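Local coordinates for protein octaprenyl Pyrophosphate Synthase (Helicobacter pylori, PDB 3TC1) that probably catalyses the stepwise addition of isopentenyl diphosphate units to an allylic diphosphate, building the forty-carbon chain of octaprenyl diphosphate, at residues 57-62 and 175-180; 230-235 and 242-247. All coordinates share one frame; numbering follows the deposited sequence.

Contact 1. Residues 57-62 and 175-180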
ATOM      1  N   ASP B  57     -11.991 -20.121  13.557  1.00 23.57           N
ATOM      2  CA  ASP B  57     -11.693 -18.717  13.801  1.00 25.10           C
ATOM      3  C   ASP B  57     -10.478 -18.300  12.968  1.00 24.64           C
ATOM      4  O   ASP B  57     -10.461 -17.212  12.395  1.00 25.52           O
ATOM      5  CB  ASP B  57     -11.425 -18.472  15.285  1.00 28.34           C
ATOM      6  CG  ASP B  57     -11.165 -17.007  15.594  1.00 33.10           C
ATOM      7  OD1 ASP B  57     -12.067 -16.169  15.366  1.00 33.38           O
ATOM      8  OD2 ASP B  57     -10.053 -16.692  16.060  1.00 35.12           O
ATOM      9  N   LYS B  58      -9.463 -19.161  12.908  1.00 20.02           N
ATOM     10  CA  LYS B  58      -8.267 -18.873  12.117  1.00 19.56           C
ATOM     11  C   LYS B  58      -8.660 -18.717  10.653  1.00 18.11           C
ATOM     12  O   LYS B  58      -8.124 -17.871   9.944  1.00 16.70           O
ATOM     13  CB  LYS B  58      -7.245 -20.010  12.217  1.00 26.67           C
ATOM     14  CG  LYS B  58      -6.410 -20.064  13.487  1.00 29.79           C
ATOM     15  CD  LYS B  58      -5.322 -21.129  13.317  1.00 33.06           C
ATOM     16  CE  LYS B  58      -4.300 -21.133  14.450  1.00 35.30           C
ATOM     17  NZ  LYS B  58      -4.764 -21.870  15.652  1.00 38.20           N
ATOM     18  N   ALA B  59      -9.592 -19.554  10.203  1.00 16.19           N
ATOM     19  CA  ALA B  59     -10.056 -19.511   8.823  1.00 15.54           C
ATOM     20  C   ALA B  59     -10.797 -18.202   8.551  1.00 16.73           C
ATOM     21  O   ALA B  59     -10.634 -17.592   7.496  1.00 15.54           O
ATOM     22  CB  ALA B  59     -10.958 -20.695   8.542  1.00 14.72           C
ATOM     23  N   LEU B  60     -11.613 -17.770   9.503  1.00 19.53           N
ATOM     24  CA  LEU B  60     -12.336 -16.521   9.339  1.00 20.89           C
ATOM     25  C   LEU B  60     -11.322 -15.375   9.314  1.00 21.15           C
ATOM     26  O   LEU B  60     -11.501 -14.394   8.588  1.00 20.38           O
ATOM     27  CB  LEU B  60     -13.339 -16.339  10.478  1.00 21.07           C
ATOM     28  CG  LEU B  60     -14.419 -17.429  10.507  1.00 22.86           C
ATOM     29  CD1 LEU B  60     -15.334 -17.225  11.704  1.00 25.50           C
ATOM     30  CD2 LEU B  60     -15.212 -17.402   9.213  1.00 20.71           C
ATOM     31  N   ASN B  61     -10.253 -15.505  10.100  1.00 17.12           N
ATOM     32  CA  ASN B  61      -9.215 -14.478  10.122  1.00 17.47           C
ATOM     33  C   ASN B  61      -8.545 -14.405   8.760  1.00 15.34           C
ATOM     34  O   ASN B  61      -8.234 -13.319   8.270  1.00 14.08           O
ATOM     35  CB  ASN B  61      -8.148 -14.774  11.185  1.00 17.30           C
ATOM     36  CG  ASN B  61      -8.611 -14.439  12.582  1.00 21.00           C
ATOM     37  OD1 ASN B  61      -9.632 -13.785  12.764  1.00 22.99           O
ATOM     38  ND2 ASN B  61      -7.851 -14.878  13.584  1.00 21.29           N
ATOM     39  N   LEU B  62      -8.314 -15.565   8.154  1.00 14.12           N
ATOM     40  CA  LEU B  62      -7.685 -15.617   6.841  1.00 14.43           C
ATOM     41  C   LEU B  62      -8.562 -14.936   5.796  1.00 16.21           C
ATOM     42  O   LEU B  62      -8.062 -14.214   4.924  1.00 15.81           O
ATOM     43  CB  LEU B  62      -7.422 -17.068   6.425  1.00 13.61           C
ATOM     44  CG  LEU B  62      -6.671 -17.239   5.096  1.00 15.36           C
ATOM     45  CD1 LEU B  62      -5.316 -16.562   5.190  1.00 17.41           C
ATOM     46  CD2 LEU B  62      -6.482 -18.724   4.784  1.00 16.38           C
ATOM     47  N   ALA B 175      -6.485 -23.942   1.883  1.00 14.94           N
ATOM     48  CA  ALA B 175      -6.224 -25.371   1.807  1.00 18.54           C
ATOM     49  C   ALA B 175      -5.080 -25.720   2.761  1.00 20.15           C
ATOM     50  O   ALA B 175      -5.137 -26.726   3.473  1.00 20.66           O
ATOM     51  CB  ALA B 175      -5.864 -25.765   0.374  1.00 15.85           C
ATOM     52  N   ILE B 176      -4.042 -24.885   2.763  1.00 18.70           N
ATOM     53  CA  ILE B 176      -2.890 -25.082   3.636  1.00 19.30           C
ATOM     54  C   ILE B 176      -3.351 -25.048   5.095  1.00 20.99           C
ATOM     55  O   ILE B 176      -3.035 -25.945   5.875  1.00 20.65           O
ATOM     56  CB  ILE B 176      -1.828 -23.968   3.424  1.00 17.84           C
ATOM     57  CG1 ILE B 176      -1.194 -24.105   2.035  1.00 17.74           C
ATOM     58  CG2 ILE B 176      -0.762 -24.040   4.514  1.00 17.88           C
ATOM     59  CD1 ILE B 176      -0.259 -22.955   1.660  1.00 16.69           C
ATOM     60  N   LEU B 177      -4.100 -24.005   5.446  1.00 18.38           N
ATOM     61  CA  LEU B 177      -4.616 -23.831   6.797  1.00 18.41           C
ATOM     62  C   LEU B 177      -5.457 -25.025   7.245  1.00 20.01           C
ATOM     63  O   LEU B 177      -5.337 -25.484   8.381  1.00 19.76           O
ATOM     64  CB  LEU B 177      -5.471 -22.559   6.876  1.00 20.98           C
ATOM     65  CG  LEU B 177      -6.055 -22.220   8.250  1.00 22.06           C
ATOM     66  CD1 LEU B 177      -4.922 -21.829   9.191  1.00 22.79           C
ATOM     67  CD2 LEU B 177      -7.061 -21.083   8.127  1.00 22.28           C
ATOM     68  N   LEU B 178      -6.302 -25.524   6.347  1.00 22.34           N
ATOM     69  CA  LEU B 178      -7.178 -26.651   6.652  1.00 24.00           C
ATOM     70  C   LEU B 178      -6.567 -28.007   6.334  1.00 26.04           C
ATOM     71  O   LEU B 178      -7.258 -29.029   6.333  1.00 26.76           O
ATOM     72  CB  LEU B 178      -8.498 -26.493   5.896  1.00 20.72           C
ATOM     73  CG  LEU B 178      -9.213 -25.168   6.177  1.00 20.20           C
ATOM     74  CD1 LEU B 178     -10.530 -25.135   5.439  1.00 17.14           C
ATOM     75  CD2 LEU B 178      -9.434 -24.999   7.679  1.00 20.10           C
ATOM     76  N   ASN B 179      -5.271 -28.008   6.059  1.00 26.67           N
ATOM     77  CA  ASN B 179      -4.557 -29.236   5.738  1.00 30.08           C
ATOM     78  C   ASN B 179      -5.183 -30.049   4.591  1.00 30.17           C
ATOM     79  O   ASN B 179      -5.386 -31.246   4.706  1.00 30.99           O
ATOM     80  CB  ASN B 179      -4.421 -30.104   6.996  1.00 51.70           C
ATOM     81  CG  ASN B 179      -3.388 -31.204   6.836  1.00 56.71           C
ATOM     82  OD1 ASN B 179      -2.263 -30.952   6.409  1.00 60.21           O
ATOM     83  ND2 ASN B 179      -3.762 -32.430   7.191  1.00 58.76           N
ATOM     84  N   LYS B 180      -5.576 -29.397   3.541  1.00 28.44           N
ATOM     85  CA  LYS B 180      -6.072 -29.962   2.331  1.00 26.80           C
ATOM     86  C   LYS B 180      -5.097 -29.874   1.183  1.00 25.27           C
ATOM     87  O   LYS B 180      -4.223 -29.251   1.303  1.00 25.40           O
ATOM     88  CB  LYS B 180      -7.428 -29.374   1.962  1.00 28.64           C
ATOM     89  CG  LYS B 180      -8.466 -29.645   2.909  1.00 29.52           C
ATOM     90  CD  LYS B 180      -9.603 -28.891   2.665  1.00 32.30           C
ATOM     91  CE  LYS B 180     -10.463 -29.520   1.812  1.00 34.02           C
ATOM     92  NZ  LYS B 180     -11.513 -30.189   2.530  1.00 38.22           N
TER

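Contact 2. Residues 230-235 and 242-247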
ATOM      1  N   LEU B 230      -9.738  -7.559 -28.417  1.00 13.52           N
ATOM      2  CA  LEU B 230      -8.610  -8.272 -29.000  1.00 14.39           C
ATOM      3  C   LEU B 230      -9.104  -9.251 -30.070  1.00 14.67           C
ATOM      4  O   LEU B 230      -8.575  -9.293 -31.180  1.00 13.19           O
ATOM      5  CB  LEU B 230      -7.852  -9.029 -27.903  1.00 12.97           C
ATOM      6  CG  LEU B 230      -7.097  -8.098 -26.946  1.00  9.76           C
ATOM      7  CD1 LEU B 230      -6.780  -8.808 -25.640  1.00 12.81           C
ATOM      8  CD2 LEU B 230      -5.826  -7.612 -27.651  1.00 11.38           C
ATOM      9  N   LEU B 231     -10.118 -10.038 -29.727  1.00 15.62           N
ATOM     10  CA  LEU B 231     -10.675 -11.009 -30.668  1.00 15.78           C
ATOM     11  C   LEU B 231     -11.311 -10.303 -31.866  1.00 15.80           C
ATOM     12  O   LEU B 231     -11.198 -10.765 -33.002  1.00 15.64           O
ATOM     13  CB  LEU B 231     -11.705 -11.898 -29.961  1.00 16.85           C
ATOM     14  CG  LEU B 231     -11.159 -12.803 -28.848  1.00 14.98           C
ATOM     15  CD1 LEU B 231     -12.292 -13.586 -28.209  1.00 14.45           C
ATOM     16  CD2 LEU B 231     -10.118 -13.757 -29.432  1.00 17.11           C
ATOM     17  N   LEU B 232     -11.981  -9.183 -31.612  1.00 13.41           N
ATOM     18  CA  LEU B 232     -12.607  -8.417 -32.690  1.00 14.16           C
ATOM     19  C   LEU B 232     -11.544  -7.886 -33.645  1.00 12.69           C
ATOM     20  O   LEU B 232     -11.655  -8.030 -34.859  1.00 13.47           O
ATOM     21  CB  LEU B 232     -13.406  -7.230 -32.129  1.00 11.23           C
ATOM     22  CG  LEU B 232     -14.026  -6.327 -33.210  1.00 14.00           C
ATOM     23  CD1 LEU B 232     -15.040  -7.133 -34.033  1.00 12.68           C
ATOM     24  CD2 LEU B 232     -14.702  -5.123 -32.569  1.00 11.47           C
ATOM     25  N   TYR B 233     -10.510  -7.269 -33.081  1.00 13.11           N
ATOM     26  CA  TYR B 233      -9.420  -6.695 -33.868  1.00 14.82           C
ATOM     27  C   TYR B 233      -8.803  -7.691 -34.851  1.00 15.73           C
ATOM     28  O   TYR B 233      -8.426  -7.327 -35.965  1.00 13.56           O
ATOM     29  CB  TYR B 233      -8.319  -6.169 -32.939  1.00 17.32           C
ATOM     30  CG  TYR B 233      -7.185  -5.511 -33.684  1.00 21.19           C
ATOM     31  CD1 TYR B 233      -7.324  -4.227 -34.209  1.00 22.07           C
ATOM     32  CD2 TYR B 233      -5.985  -6.186 -33.902  1.00 21.62           C
ATOM     33  CE1 TYR B 233      -6.299  -3.631 -34.933  1.00 23.38           C
ATOM     34  CE2 TYR B 233      -4.954  -5.601 -34.627  1.00 22.61           C
ATOM     35  CZ  TYR B 233      -5.118  -4.324 -35.136  1.00 22.65           C
ATOM     36  OH  TYR B 233      -4.099  -3.731 -35.837  1.00 27.69           O
ATOM     37  N   GLU B 234      -8.676  -8.940 -34.419  1.00 16.51           N
ATOM     38  CA  GLU B 234      -8.108 -10.000 -35.249  1.00 20.64           C
ATOM     39  C   GLU B 234      -8.987 -10.381 -36.451  1.00 20.86           C
ATOM     40  O   GLU B 234      -8.508 -11.021 -37.390  1.00 22.79           O
ATOM     41  CB  GLU B 234      -7.860 -11.244 -34.388  1.00 29.89           C
ATOM     42  CG  GLU B 234      -6.638 -11.138 -33.487  1.00 37.69           C
ATOM     43  CD  GLU B 234      -6.690 -12.092 -32.305  1.00 40.86           C
ATOM     44  OE1 GLU B 234      -7.197 -13.223 -32.464  1.00 41.73           O
ATOM     45  OE2 GLU B 234      -6.212 -11.711 -31.215  1.00 45.10           O
ATOM     46  N   LYS B 235     -10.259  -9.989 -36.423  1.00 17.81           N
ATOM     47  CA  LYS B 235     -11.199 -10.312 -37.506  1.00 18.58           C
ATOM     48  C   LYS B 235     -11.561  -9.118 -38.389  1.00 18.56           C
ATOM     49  O   LYS B 235     -12.043  -9.296 -39.510  1.00 19.17           O
ATOM     50  CB  LYS B 235     -12.506 -10.870 -36.931  1.00 21.29           C
ATOM     51  CG  LYS B 235     -12.373 -12.072 -36.022  1.00 26.40           C
ATOM     52  CD  LYS B 235     -12.303 -13.369 -36.803  1.00 29.60           C
ATOM     53  CE  LYS B 235     -12.303 -14.562 -35.858  1.00 31.88           C
ATOM     54  NZ  LYS B 235     -13.508 -14.574 -34.981  1.00 35.63           N
ATOM     55  N   GLY B 242      -8.762   0.522 -38.316  1.00 16.16           N
ATOM     56  CA  GLY B 242      -8.414   1.927 -38.163  1.00 15.00           C
ATOM     57  C   GLY B 242      -9.434   2.632 -37.283  1.00 15.72           C
ATOM     58  O   GLY B 242      -9.080   3.417 -36.397  1.00 13.40           O
ATOM     59  N   LEU B 243     -10.710   2.349 -37.520  1.00 16.70           N
ATOM     60  CA  LEU B 243     -11.773   2.964 -36.734  1.00 16.84           C
ATOM     61  C   LEU B 243     -11.701   2.549 -35.265  1.00 16.04           C
ATOM     62  O   LEU B 243     -11.798   3.389 -34.369  1.00 14.45           O
ATOM     63  CB  LEU B 243     -13.150   2.594 -37.298  1.00 17.28           C
ATOM     64  CG  LEU B 243     -13.560   3.184 -38.652  1.00 20.02           C
ATOM     65  CD1 LEU B 243     -14.980   2.723 -39.005  1.00 19.69           C
ATOM     66  CD2 LEU B 243     -13.500   4.704 -38.589  1.00 21.44           C
ATOM     67  N   LEU B 244     -11.542   1.252 -35.016  1.00 15.50           N
ATOM     68  CA  LEU B 244     -11.467   0.769 -33.642  1.00 15.31           C
ATOM     69  C   LEU B 244     -10.335   1.472 -32.904  1.00 15.78           C
ATOM     70  O   LEU B 244     -10.521   1.951 -31.787  1.00 17.62           O
ATOM     71  CB  LEU B 244     -11.254  -0.746 -33.608  1.00 12.64           C
ATOM     72  CG  LEU B 244     -11.206  -1.352 -32.202  1.00 12.24           C
ATOM     73  CD1 LEU B 244     -12.527  -1.105 -31.485  1.00 11.58           C
ATOM     74  CD2 LEU B 244     -10.921  -2.850 -32.305  1.00 14.00           C
ATOM     75  N   ILE B 245      -9.164   1.542 -33.532  1.00 16.11           N
ATOM     76  CA  ILE B 245      -8.027   2.205 -32.910  1.00 17.35           C
ATOM     77  C   ILE B 245      -8.337   3.680 -32.635  1.00 17.31           C
ATOM     78  O   ILE B 245      -7.994   4.210 -31.577  1.00 14.83           O
ATOM     79  CB  ILE B 245      -6.759   2.094 -33.790  1.00 18.09           C
ATOM     80  CG1 ILE B 245      -6.296   0.634 -33.840  1.00 19.25           C
ATOM     81  CG2 ILE B 245      -5.647   2.981 -33.221  1.00 18.83           C
ATOM     82  CD1 ILE B 245      -5.075   0.394 -34.707  1.00 21.42           C
ATOM     83  N   SER B 246      -9.004   4.335 -33.579  1.00 18.50           N
ATOM     84  CA  SER B 246      -9.359   5.740 -33.418  1.00 17.77           C
ATOM     85  C   SER B 246     -10.357   5.927 -32.273  1.00 18.74           C
ATOM     86  O   SER B 246     -10.465   7.014 -31.710  1.00 18.16           O
ATOM     87  CB  SER B 246      -9.977   6.285 -34.703  1.00 16.44           C
ATOM     88  OG  SER B 246     -11.323   5.851 -34.828  1.00 15.53           O
ATOM     89  N   TYR B 247     -11.098   4.876 -31.932  1.00 15.55           N
ATOM     90  CA  TYR B 247     -12.063   4.991 -30.847  1.00 15.23           C
ATOM     91  C   TYR B 247     -11.443   4.712 -29.481  1.00 15.88           C
ATOM     92  O   TYR B 247     -12.111   4.833 -28.454  1.00 13.39           O
ATOM     93  CB  TYR B 247     -13.257   4.054 -31.076  1.00 12.78           C
ATOM     94  CG  TYR B 247     -14.066   4.389 -32.311  1.00 16.62           C
ATOM     95  CD1 TYR B 247     -14.075   5.687 -32.835  1.00 15.06           C
ATOM     96  CD2 TYR B 247     -14.837   3.413 -32.952  1.00 16.19           C
ATOM     97  CE1 TYR B 247     -14.830   6.007 -33.966  1.00 15.65           C
ATOM     98  CE2 TYR B 247     -15.596   3.724 -34.079  1.00 16.25           C
ATOM     99  CZ  TYR B 247     -15.587   5.020 -34.582  1.00 18.00           C
ATOM    100  OH  TYR B 247     -16.325   5.328 -35.708  1.00 19.38           O
TER

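Contact 1. Residues 57-62 and 175-180
L177 carries this contact almost alone: its branched end lies against the flank of helix 53-80 between K58, A59 and L62. The CD2 methyl does most of the touching. Its closest approach is to the backbone, with CD2 of L177 3.5 Å from CA of A59. The same CD2 of L177 sits 3.8 Å from the carbonyl carbon C of K58. The small A59 side chain probably helps this close approach, and its CB stands beside the leucine, 3.9 Å from CD2 of L177. On the other branch, CD1 of L177 meets the CD methylene of K58 at 4.2 Å, while the ammonium end of K58 leads away.

L62 sends CD2 to within 4.1 Å of CD2 of L177, and the two side chains pass one another, pointing opposite ways. L177 holds CG anti to its backbone N (chi1 -178°), which stretches the branch out from the last turn of helix 152-177 towards its neighbour. Just beyond, a Schellman motif closes that helix: K180 N bonds to A175 O, N179 N bonds to I176 O, and N179 takes positive phi. I123 of helix 121-144 touches both L62 and L177, and L47 packs on A59.

No hydrogen bond or salt bridge crosses between the segments. The join therefore rests on apolar packing and shape, a leucine branch fitted over a small residue, with one lysine methylene at the border where the packing gives way to the surface.

Contact 2. Residues 230-235 and 242-247
Y233 and L244 meet at the edge of the tyrosine ring, where CD2 of L244 lies near the ring plane; the same methyl is 4.3 Å from CB of Y233. I245 reaches the ring obliquely through its CD1, 4.2 Å from CE1 of Y233. The phenol also meets the ring of F148, with the two planes at about 50°. The second flat group, Y247, just past helix 238-246, does not touch 230-235. The carbonyl O of L243 stands over one face of the Y247 ring, 3.2 Å from its plane and displaced from the centre towards the edge, and the ring of W258 packs with Y247 edge-to-face.

L244 is the residue that bridges both partners. With CG anti to its backbone N (chi1 -178°) it extends across to the other helix, where CD2 of L244 also comes to 4.4 Å from CD2 of L232. These spacings are those of relaxed van der Waals contact, and no hydrogen bond joins the two segments. Within 242-247, OG of S246 is modelled as donating to O of L243 at an unusually short, and therefore doubtful, 2.5 Å.

Helices 227-233 and 238-246 are consecutive, and the contact packs them as a helical hairpin; Q241 adds a side-chain hydrogen bond to O of Y233. L232 also packs on K262 and F263 of helix 253-265 and on I268 of helix 268-286. L231 rests on helix 268-286 too, L230 reaches Y155 of helix 152-177, and F220 touches L244 from a loop.

Contacts 1 and 2 lie on opposite sides of the chain's centre, their own centres 45 Å apart and their nearest atoms about 31 Å apart, so neither touches the other. They come in series along the sequence, and both belong to the polyprenyl synthetase part of the chain. Contact 1 joins helices far apart in sequence, whereas contact 2 joins successive ones. Helix 152-177 links them indirectly: contact 1 uses its last turn, and its first turns pack against 230-235. In this family the diphosphates and magnesium are bound by two aspartate-rich motifs, probably at the C-terminal ends of helices 53-80 and 182-205, and neither contact includes those motifs.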